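PDB 1YW4: succinylglutamate desuccinylase, which probably hydrolyses N-succinyl-L-glutamate to succinate and L-glutamate, the last step of arginine degradation by the AST pathway, using one zinc ion per subunit. Local coordinates for residues L32-V37 and S122-E127; F160-F165 and A210-L215; E186-H191 and D253-F258. One frame throughout, in Å; residues are numbered along the deposited sequence.

From the N terminus, interaction 1 comes first: the turn between strands 27-33 and 36-39 meets helix 120-137, closing a loop of 84 residues that is complete before the other two contacts begin. Interactions 2 and 3 cross, since their segments alternate along the chain: strand 160-163, strand 187-190, strand 209-215, then 253-258. Their centres lie about 10 Å apart, and strand 160-163 joins them by pairing with 209-215 on one side and 187-190 on the other. Interaction 2 lies beside the zinc site, whereas interaction 3 ties the catalytic domain to the barrel-sandwich hybrid domain. Interactions 1 and 3 lie on opposite sides of the chain's centre.

Interaction 1 of 3, residues L32-V37 and S122-E127; sequences LAPGCV and SVRAAE
R124 holds the carbonyl of P34 end-on, directing both terminal nitrogens of its guanidinium at one oxygen. NH1 of R124 lies 2.8 Å from P34 O and NH2 of R124 2.9 Å from the same atom. The oxygen sits close to the guanidinium plane, at the edge formed by the two terminal nitrogens, and each bond is bent, with N-H...O angles of 145° and 140°. G35 CA also lies at the guanidinium edge, while C36 SG approaches the group obliquely, 3.9 Å from R124 NH2. E127, one helical turn on, puts its carboxylate against the methyl of A33, with A33 CB 3.9 Å from E127 OE2.

The two helix side chains are also paired with each other. R124 NH1 forms a salt bridge with E127 OE1 at 3.1 Å, so this nitrogen is shared between a carboxylate and a backbone carbonyl. CG of E127 stands anti to its backbone N (chi1 174°); the chain runs on extended to end beside A33. A further hydrogen bond from R124 NE to A89 O, and a weak one from R124 NH2 to F88 O, help to fix the guanidinium.

The carbonyl that R124 grips belongs to a type II beta turn, A33 to C36, closed by C36 N to A33 O at 3.0 Å. G35 takes the positive phi of this turn. L32 and A33 both face C36, a classic beta bulge at the base of the turn. The arrangement is thus a bulged beta hairpin clasped at its tip by an arginine from a helix of the catalytic domain.

Interaction 2 of 3, residues F160-F165 and A210-L215; sequences FAIYPF and AFTLEL
E214 runs its aliphatic stem across one face of the F160 ring, with CG of E214 3.5 Å from CZ of F160. CB of E214 also lies over this face, offset toward the rim and 15° off the ring normal as seen from the centroid, a CH-pi contact. CG of F160 stands between the backbone N and the carbonyl carbon (chi1 69°), which turns it toward strand 209-215; the two side chains lie side by side, pointing the same way. The carboxylate of E214, the predicted active-site group, continues away from strand 160-163. The nearest atom of the E214 side chain is about 4 Å from the zinc ion bound by H56, E59 and H149.

I162 and T212 share this side of the sheet and touch through their CB atoms at 3.8 Å, while OG1 of T212 is bonded to S199 OG. On the opposite face of the sheet, CB of A161 meets CD2 of L213 at 3.6 Å. Farther along, Y163 and F211 form an edge-to-face pair: CE2 of F211 points at the centre of the Y163 ring, with the planes 69° apart. Next to them, CD of P164 lies 3.0 Å from A210 O.

The strands are antiparallel, and two hydrogen-bonded pairs, F160 with E214 and I162 with T212, frame the non-hydrogen-bonded pair of A161 with L213. E214 N meets F160 O at 2.8 Å, and T212 N to I162 O is longer, at 3.2 Å.

Strand 209-215 is bordered on its other side by 143-151, where H149 touches both T212 and E214. Strand 187-190 flanks 160-163, helix 174-181 packs on F211 and L213, and helix 198-205 packs on A210 and P164.

Interaction 3 of 3, residues E186-H191 and D253-F258; sequences EAVLLH and DKLPLF
Strand 187-190 pairs in parallel with the start of strand 257-265, V188 bridging to L257 and L189 to F258, through three backbone hydrogen bonds: V188 N to P256 O, F258 N to V188 O, and L190 N to F258 O, the last the shortest at 2.8 Å. V188 O also receives a CA-H contact from L257, whose CA is 3.2 Å away.

V188 is central on the side it shares with L257. Its CB meets CD2 of L257 at 3.6 Å, and its CG2 touches CD2 of L255 at 3.8 Å. The other methyl of L255, CD1, rests on the backbone where E186 joins A187, 3.7 Å from A187 N. The P256 ring lies against the same link, its CD 3.4 Å from E186 O. On the other side, A187 CB approaches the edge of the F258 ring near its plane, and L189 CD1 packs against the F258 backbone carbonyl.

This seam joins the catalytic domain to the barrel-sandwich hybrid domain. Strand 160-163 pairs with the other edge of 187-190, and Y163 touches both V188 and L190. L177 of helix 174-181 packs on V188 and L255, while from the hybrid-domain side V325 of strand 320-328 touches L189, and A328 touches L190 and L257.

Interaction 1 of 3, residues L32-V37 and S122-E127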
loop_
_atom_site.group_PDB
_atom_site.type_symbol
_atom_site.label_atom_id
_atom_site.label_comp_id
_atom_site.label_asym_id
_atom_site.label_seq_id
_atom_site.Cartn_x
_atom_site.Cartn_y
_atom_site.Cartn_z
ATOM N N LEU A 32 -8.379 -31.071 -28.544
ATOM C CA LEU A 32 -6.959 -31.316 -28.329
ATOM C C LEU A 32 -6.704 -32.348 -27.246
ATOM O O LEU A 32 -5.638 -32.950 -27.203
ATOM C CB LEU A 32 -6.269 -30.002 -27.951
ATOM C CG LEU A 32 -6.424 -28.813 -28.915
ATOM C CD1 LEU A 32 -5.680 -27.612 -28.346
ATOM C CD2 LEU A 32 -5.874 -29.170 -30.297
ATOM N N ALA A 33 -7.688 -32.539 -26.373
ATOM C CA ALA A 33 -7.598 -33.496 -25.271
ATOM C C ALA A 33 -8.986 -33.537 -24.662
ATOM O O ALA A 33 -9.865 -32.805 -25.103
ATOM C CB ALA A 33 -6.585 -33.023 -24.229
ATOM N N PRO A 34 -9.208 -34.403 -23.658
ATOM C CA PRO A 34 -10.536 -34.464 -23.046
ATOM C C PRO A 34 -10.917 -33.100 -22.492
ATOM O O PRO A 34 -10.137 -32.463 -21.789
ATOM C CB PRO A 34 -10.362 -35.521 -21.960
ATOM C CG PRO A 34 -9.349 -36.456 -22.577
ATOM C CD PRO A 34 -8.343 -35.479 -23.137
ATOM N N GLY A 35 -12.113 -32.634 -22.829
ATOM C CA GLY A 35 -12.541 -31.338 -22.336
ATOM C C GLY A 35 -11.762 -30.125 -22.820
ATOM O O GLY A 35 -11.967 -29.032 -22.295
ATOM N N CYS A 36 -10.865 -30.289 -23.791
ATOM C CA CYS A 36 -10.121 -29.142 -24.310
ATOM C C CYS A 36 -10.408 -29.016 -25.795
ATOM O O CYS A 36 -10.112 -29.933 -26.559
ATOM C CB CYS A 36 -8.619 -29.326 -24.071
ATOM S SG CYS A 36 -8.255 -29.545 -22.286
ATOM N N VAL A 37 -10.974 -27.878 -26.195
ATOM C CA VAL A 37 -11.324 -27.646 -27.590
ATOM C C VAL A 37 -10.893 -26.255 -28.083
ATOM O O VAL A 37 -11.156 -25.225 -27.449
ATOM C CB VAL A 37 -12.869 -27.866 -27.821
ATOM C CG1 VAL A 37 -13.683 -26.886 -26.976
ATOM C CG2 VAL A 37 -13.207 -27.725 -29.310
ATOM N N SER A 122 -3.125 -34.226 -10.890
ATOM C CA SER A 122 -1.800 -33.660 -11.124
ATOM C C SER A 122 -1.420 -33.891 -12.584
ATOM O O SER A 122 -0.837 -33.026 -13.229
ATOM C CB SER A 122 -0.750 -34.318 -10.215
ATOM O OG SER A 122 -1.070 -34.129 -8.850
ATOM N N VAL A 123 -1.741 -35.073 -13.097
ATOM C CA VAL A 123 -1.449 -35.379 -14.490
ATOM C C VAL A 123 -2.271 -34.427 -15.372
ATOM O O VAL A 123 -1.780 -33.897 -16.368
ATOM C CB VAL A 123 -1.813 -36.843 -14.828
ATOM C CG1 VAL A 123 -1.568 -37.128 -16.313
ATOM C CG2 VAL A 123 -0.964 -37.795 -13.968
ATOM N N ARG A 124 -3.525 -34.213 -14.988
ATOM C CA ARG A 124 -4.407 -33.337 -15.738
ATOM C C ARG A 124 -3.912 -31.887 -15.696
ATOM O O ARG A 124 -3.901 -31.191 -16.711
ATOM C CB ARG A 124 -5.821 -33.441 -15.172
ATOM C CG ARG A 124 -6.805 -32.466 -15.784
ATOM C CD ARG A 124 -6.999 -32.693 -17.274
ATOM N NE ARG A 124 -8.185 -31.954 -17.710
ATOM C CZ ARG A 124 -8.718 -32.012 -18.922
ATOM N NH1 ARG A 124 -8.176 -32.774 -19.863
ATOM N NH2 ARG A 124 -9.813 -31.316 -19.182
ATOM N N ALA A 125 -3.495 -31.430 -14.522
ATOM C CA ALA A 125 -2.984 -30.079 -14.389
ATOM C C ALA A 125 -1.783 -29.865 -15.325
ATOM O O ALA A 125 -1.688 -28.832 -15.998
ATOM C CB ALA A 125 -2.570 -29.812 -12.927
ATOM N N ALA A 126 -0.862 -30.833 -15.363
ATOM C CA ALA A 126 0.323 -30.725 -16.223
ATOM C C ALA A 126 -0.061 -30.689 -17.700
ATOM O O ALA A 126 0.537 -29.963 -18.495
ATOM C CB ALA A 126 1.288 -31.898 -15.957
ATOM N N GLU A 127 -1.076 -31.466 -18.055
ATOM C CA GLU A 127 -1.552 -31.500 -19.432
ATOM C C GLU A 127 -2.133 -30.133 -19.814
ATOM O O GLU A 127 -1.881 -29.621 -20.908
ATOM C CB GLU A 127 -2.611 -32.593 -19.583
ATOM C CG GLU A 127 -3.285 -32.635 -20.946
ATOM C CD GLU A 127 -4.282 -33.763 -21.056
ATOM O OE1 GLU A 127 -5.318 -33.727 -20.365
ATOM O OE2 GLU A 127 -4.032 -34.695 -21.835
#

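Interaction 2 of 3, residues F160-F165 and A210-L215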
loop_
_atom_site.group_PDB
_atom_site.type_symbol
_atom_site.label_atom_id
_atom_site.label_comp_id
_atom_site.label_asym_id
_atom_site.label_seq_id
_atom_site.Cartn_x
_atom_site.Cartn_y
_atom_site.Cartn_z
ATOM N N PHE A 160 -15.646 -10.505 -8.211
ATOM C CA PHE A 160 -14.323 -9.914 -8.113
ATOM C C PHE A 160 -13.268 -10.732 -8.841
ATOM O O PHE A 160 -13.495 -11.888 -9.202
ATOM C CB PHE A 160 -13.944 -9.678 -6.640
ATOM C CG PHE A 160 -13.692 -10.935 -5.843
ATOM C CD1 PHE A 160 -12.418 -11.485 -5.772
ATOM C CD2 PHE A 160 -14.734 -11.568 -5.159
ATOM C CE1 PHE A 160 -12.182 -12.647 -5.033
ATOM C CE2 PHE A 160 -14.509 -12.729 -4.421
ATOM C CZ PHE A 160 -13.232 -13.269 -4.359
ATOM N N ALA A 161 -12.121 -10.112 -9.082
ATOM C CA ALA A 161 -11.044 -10.781 -9.785
ATOM C C ALA A 161 -9.783 -10.842 -8.943
ATOM O O ALA A 161 -9.581 -10.034 -8.037
ATOM C CB ALA A 161 -10.756 -10.064 -11.099
ATOM N N ILE A 162 -8.942 -11.818 -9.262
ATOM C CA ILE A 162 -7.667 -12.000 -8.592
ATOM C C ILE A 162 -6.614 -11.780 -9.667
ATOM O O ILE A 162 -6.627 -12.459 -10.697
ATOM C CB ILE A 162 -7.495 -13.433 -8.056
ATOM C CG1 ILE A 162 -8.720 -13.843 -7.230
ATOM C CG2 ILE A 162 -6.215 -13.518 -7.247
ATOM C CD1 ILE A 162 -9.008 -12.961 -6.037
ATOM N N TYR A 163 -5.722 -10.821 -9.438
ATOM C CA TYR A 163 -4.658 -10.503 -10.387
ATOM C C TYR A 163 -3.386 -11.196 -9.909
ATOM O O TYR A 163 -2.846 -10.869 -8.851
ATOM C CB TYR A 163 -4.446 -8.985 -10.440
ATOM C CG TYR A 163 -3.948 -8.438 -11.769
ATOM C CD1 TYR A 163 -4.455 -7.239 -12.275
ATOM C CD2 TYR A 163 -2.958 -9.095 -12.509
ATOM C CE1 TYR A 163 -3.997 -6.703 -13.478
ATOM C CE2 TYR A 163 -2.489 -8.565 -13.719
ATOM C CZ TYR A 163 -3.015 -7.371 -14.195
ATOM O OH TYR A 163 -2.570 -6.838 -15.381
ATOM N N PRO A 164 -2.895 -12.172 -10.683
ATOM C CA PRO A 164 -1.682 -12.914 -10.331
ATOM C C PRO A 164 -0.464 -12.039 -10.065
ATOM O O PRO A 164 -0.363 -10.913 -10.565
ATOM C CB PRO A 164 -1.485 -13.845 -11.530
ATOM C CG PRO A 164 -2.114 -13.087 -12.658
ATOM C CD PRO A 164 -3.373 -12.563 -12.016
ATOM N N PHE A 165 0.457 -12.564 -9.265
ATOM C CA PHE A 165 1.683 -11.849 -8.935
ATOM C C PHE A 165 2.478 -11.589 -10.214
ATOM O O PHE A 165 2.801 -12.519 -10.953
ATOM C CB PHE A 165 2.533 -12.675 -7.963
ATOM C CG PHE A 165 3.841 -12.021 -7.593
ATOM C CD1 PHE A 165 4.978 -12.797 -7.369
ATOM C CD2 PHE A 165 3.938 -10.636 -7.470
ATOM C CE1 PHE A 165 6.197 -12.205 -7.032
ATOM C CE2 PHE A 165 5.151 -10.031 -7.132
ATOM C CZ PHE A 165 6.285 -10.821 -6.913
ATOM N N ALA A 210 -3.624 -12.811 -17.543
ATOM C CA ALA A 210 -4.501 -13.811 -16.954
ATOM C C ALA A 210 -5.133 -13.370 -15.639
ATOM O O ALA A 210 -4.506 -12.679 -14.837
ATOM C CB ALA A 210 -3.710 -15.096 -16.752
ATOM N N PHE A 211 -6.376 -13.781 -15.425
ATOM C CA PHE A 211 -7.075 -13.432 -14.201
ATOM C C PHE A 211 -7.955 -14.586 -13.716
ATOM O O PHE A 211 -8.414 -15.405 -14.508
ATOM C CB PHE A 211 -7.975 -12.203 -14.422
ATOM C CG PHE A 211 -7.303 -11.070 -15.157
ATOM C CD1 PHE A 211 -7.254 -11.057 -16.545
ATOM C CD2 PHE A 211 -6.704 -10.027 -14.460
ATOM C CE1 PHE A 211 -6.615 -10.024 -17.234
ATOM C CE2 PHE A 211 -6.059 -8.986 -15.141
ATOM C CZ PHE A 211 -6.019 -8.991 -16.532
ATOM N N THR A 212 -8.162 -14.656 -12.408
ATOM C CA THR A 212 -9.056 -15.651 -11.832
ATOM C C THR A 212 -10.301 -14.791 -11.590
ATOM O O THR A 212 -10.202 -13.726 -10.966
ATOM C CB THR A 212 -8.550 -16.185 -10.463
ATOM O OG1 THR A 212 -7.317 -16.893 -10.635
ATOM C CG2 THR A 212 -9.581 -17.114 -9.843
ATOM N N LEU A 213 -11.451 -15.216 -12.108
ATOM C CA LEU A 213 -12.693 -14.461 -11.931
ATOM C C LEU A 213 -13.700 -15.185 -11.044
ATOM O O LEU A 213 -14.144 -16.273 -11.372
ATOM C CB LEU A 213 -13.364 -14.171 -13.284
ATOM C CG LEU A 213 -12.547 -13.434 -14.354
ATOM C CD1 LEU A 213 -13.422 -13.121 -15.569
ATOM C CD2 LEU A 213 -11.975 -12.173 -13.769
ATOM N N GLU A 214 -14.033 -14.580 -9.908
ATOM C CA GLU A 214 -15.027 -15.132 -8.986
ATOM C C GLU A 214 -16.293 -14.401 -9.402
ATOM O O GLU A 214 -16.493 -13.245 -9.036
ATOM C CB GLU A 214 -14.660 -14.792 -7.540
ATOM C CG GLU A 214 -13.490 -15.587 -6.975
ATOM C CD GLU A 214 -13.820 -17.063 -6.793
ATOM O OE1 GLU A 214 -14.992 -17.381 -6.518
ATOM O OE2 GLU A 214 -12.905 -17.899 -6.908
ATOM N N LEU A 215 -17.137 -15.078 -10.177
ATOM C CA LEU A 215 -18.359 -14.495 -10.721
ATOM C C LEU A 215 -19.625 -14.608 -9.879
ATOM O O LEU A 215 -20.645 -14.036 -10.242
ATOM C CB LEU A 215 -18.602 -15.100 -12.107
ATOM C CG LEU A 215 -17.417 -14.909 -13.055
ATOM C CD1 LEU A 215 -17.567 -15.780 -14.305
ATOM C CD2 LEU A 215 -17.328 -13.438 -13.412
#

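Interaction 3 of 3, residues E186-H191 and D253-F258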
loop_
_atom_site.group_PDB
_atom_site.type_symbol
_atom_site.label_atom_id
_atom_site.label_comp_id
_atom_site.label_asym_id
_atom_site.label_seq_id
_atom_site.Cartn_x
_atom_site.Cartn_y
_atom_site.Cartn_z
ATOM N N GLU A 186 -16.386 -6.003 -9.277
ATOM C CA GLU A 186 -16.526 -4.886 -8.354
ATOM C C GLU A 186 -15.280 -4.651 -7.510
ATOM O O GLU A 186 -15.220 -3.689 -6.744
ATOM C CB GLU A 186 -17.728 -5.130 -7.434
ATOM C CG GLU A 186 -18.996 -5.541 -8.171
ATOM C CD GLU A 186 -20.135 -5.892 -7.232
ATOM O OE1 GLU A 186 -21.152 -6.441 -7.708
ATOM O OE2 GLU A 186 -20.021 -5.619 -6.018
ATOM N N ALA A 187 -14.289 -5.527 -7.649
ATOM C CA ALA A 187 -13.050 -5.411 -6.890
ATOM C C ALA A 187 -11.978 -6.339 -7.442
ATOM O O ALA A 187 -12.286 -7.373 -8.037
ATOM C CB ALA A 187 -13.308 -5.730 -5.421
ATOM N N VAL A 188 -10.717 -5.966 -7.240
ATOM C CA VAL A 188 -9.601 -6.774 -7.717
ATOM C C VAL A 188 -8.554 -6.982 -6.627
ATOM O O VAL A 188 -8.132 -6.034 -5.964
ATOM C CB VAL A 188 -8.907 -6.122 -8.936
ATOM C CG1 VAL A 188 -7.826 -7.054 -9.474
ATOM C CG2 VAL A 188 -9.922 -5.811 -10.013
ATOM N N LEU A 189 -8.164 -8.234 -6.423
ATOM C CA LEU A 189 -7.135 -8.561 -5.443
ATOM C C LEU A 189 -5.846 -8.755 -6.245
ATOM O O LEU A 189 -5.813 -9.542 -7.190
ATOM C CB LEU A 189 -7.481 -9.856 -4.698
ATOM C CG LEU A 189 -6.388 -10.416 -3.783
ATOM C CD1 LEU A 189 -6.203 -9.498 -2.578
ATOM C CD2 LEU A 189 -6.773 -11.817 -3.313
ATOM N N LEU A 190 -4.801 -8.023 -5.879
ATOM C CA LEU A 190 -3.513 -8.120 -6.562
ATOM C C LEU A 190 -2.593 -9.008 -5.727
ATOM O O LEU A 190 -2.261 -8.670 -4.587
ATOM C CB LEU A 190 -2.888 -6.730 -6.701
ATOM C CG LEU A 190 -3.820 -5.560 -7.063
ATOM C CD1 LEU A 190 -3.064 -4.242 -6.873
ATOM C CD2 LEU A 190 -4.322 -5.695 -8.490
ATOM N N HIS A 191 -2.195 -10.147 -6.289
ATOM C CA HIS A 191 -1.310 -11.077 -5.593
ATOM C C HIS A 191 0.096 -10.501 -5.495
ATOM O O HIS A 191 0.630 -9.979 -6.471
ATOM C CB HIS A 191 -1.274 -12.421 -6.321
ATOM C CG HIS A 191 -2.281 -13.409 -5.817
ATOM N ND1 HIS A 191 -2.518 -14.615 -6.439
ATOM C CD2 HIS A 191 -3.093 -13.380 -4.733
ATOM C CE1 HIS A 191 -3.430 -15.288 -5.761
ATOM N NE2 HIS A 191 -3.795 -14.562 -4.721
ATOM N N ASP A 253 -11.254 5.024 -9.407
ATOM C CA ASP A 253 -11.954 5.497 -8.215
ATOM C C ASP A 253 -13.237 4.701 -7.988
ATOM O O ASP A 253 -13.932 4.896 -6.990
ATOM C CB ASP A 253 -12.291 6.986 -8.341
ATOM C CG ASP A 253 -11.053 7.859 -8.443
ATOM O OD1 ASP A 253 -10.171 7.744 -7.562
ATOM O OD2 ASP A 253 -10.966 8.662 -9.400
ATOM N N LYS A 254 -13.543 3.801 -8.915
ATOM C CA LYS A 254 -14.740 2.976 -8.810
ATOM C C LYS A 254 -14.389 1.500 -8.622
ATOM O O LYS A 254 -15.221 0.706 -8.183
ATOM C CB LYS A 254 -15.605 3.146 -10.064
ATOM C CG LYS A 254 -16.878 2.320 -10.048
ATOM C CD LYS A 254 -17.709 2.556 -11.295
ATOM C CE LYS A 254 -19.024 1.802 -11.221
ATOM N NZ LYS A 254 -19.816 2.206 -10.026
ATOM N N LEU A 255 -13.155 1.136 -8.953
ATOM C CA LEU A 255 -12.714 -0.249 -8.821
ATOM C C LEU A 255 -11.684 -0.381 -7.707
ATOM O O LEU A 255 -10.494 -0.190 -7.922
ATOM C CB LEU A 255 -12.109 -0.746 -10.139
ATOM C CG LEU A 255 -11.697 -2.220 -10.225
ATOM C CD1 LEU A 255 -12.925 -3.113 -10.118
ATOM C CD2 LEU A 255 -10.986 -2.467 -11.543
ATOM N N PRO A 256 -12.137 -0.702 -6.493
ATOM C CA PRO A 256 -11.192 -0.846 -5.380
ATOM C C PRO A 256 -10.240 -2.037 -5.550
ATOM O O PRO A 256 -10.651 -3.128 -5.946
ATOM C CB PRO A 256 -12.108 -0.983 -4.158
ATOM C CG PRO A 256 -13.365 -1.580 -4.722
ATOM C CD PRO A 256 -13.531 -0.872 -6.046
ATOM N N LEU A 257 -8.963 -1.809 -5.257
ATOM C CA LEU A 257 -7.949 -2.847 -5.362
ATOM C C LEU A 257 -7.451 -3.188 -3.961
ATOM O O LEU A 257 -7.457 -2.336 -3.067
ATOM C CB LEU A 257 -6.773 -2.360 -6.211
ATOM C CG LEU A 257 -7.087 -1.761 -7.587
ATOM C CD1 LEU A 257 -5.801 -1.188 -8.170
ATOM C CD2 LEU A 257 -7.669 -2.812 -8.528
ATOM N N PHE A 258 -7.014 -4.429 -3.775
ATOM C CA PHE A 258 -6.517 -4.877 -2.483
ATOM C C PHE A 258 -5.310 -5.800 -2.622
ATOM O O PHE A 258 -5.062 -6.368 -3.681
ATOM C CB PHE A 258 -7.617 -5.621 -1.711
ATOM C CG PHE A 258 -8.865 -4.804 -1.471
ATOM C CD1 PHE A 258 -9.868 -4.728 -2.436
ATOM C CD2 PHE A 258 -9.029 -4.104 -0.279
ATOM C CE1 PHE A 258 -11.027 -3.961 -2.218
ATOM C CE2 PHE A 258 -10.180 -3.336 -0.047
ATOM C CZ PHE A 258 -11.177 -3.266 -1.020
#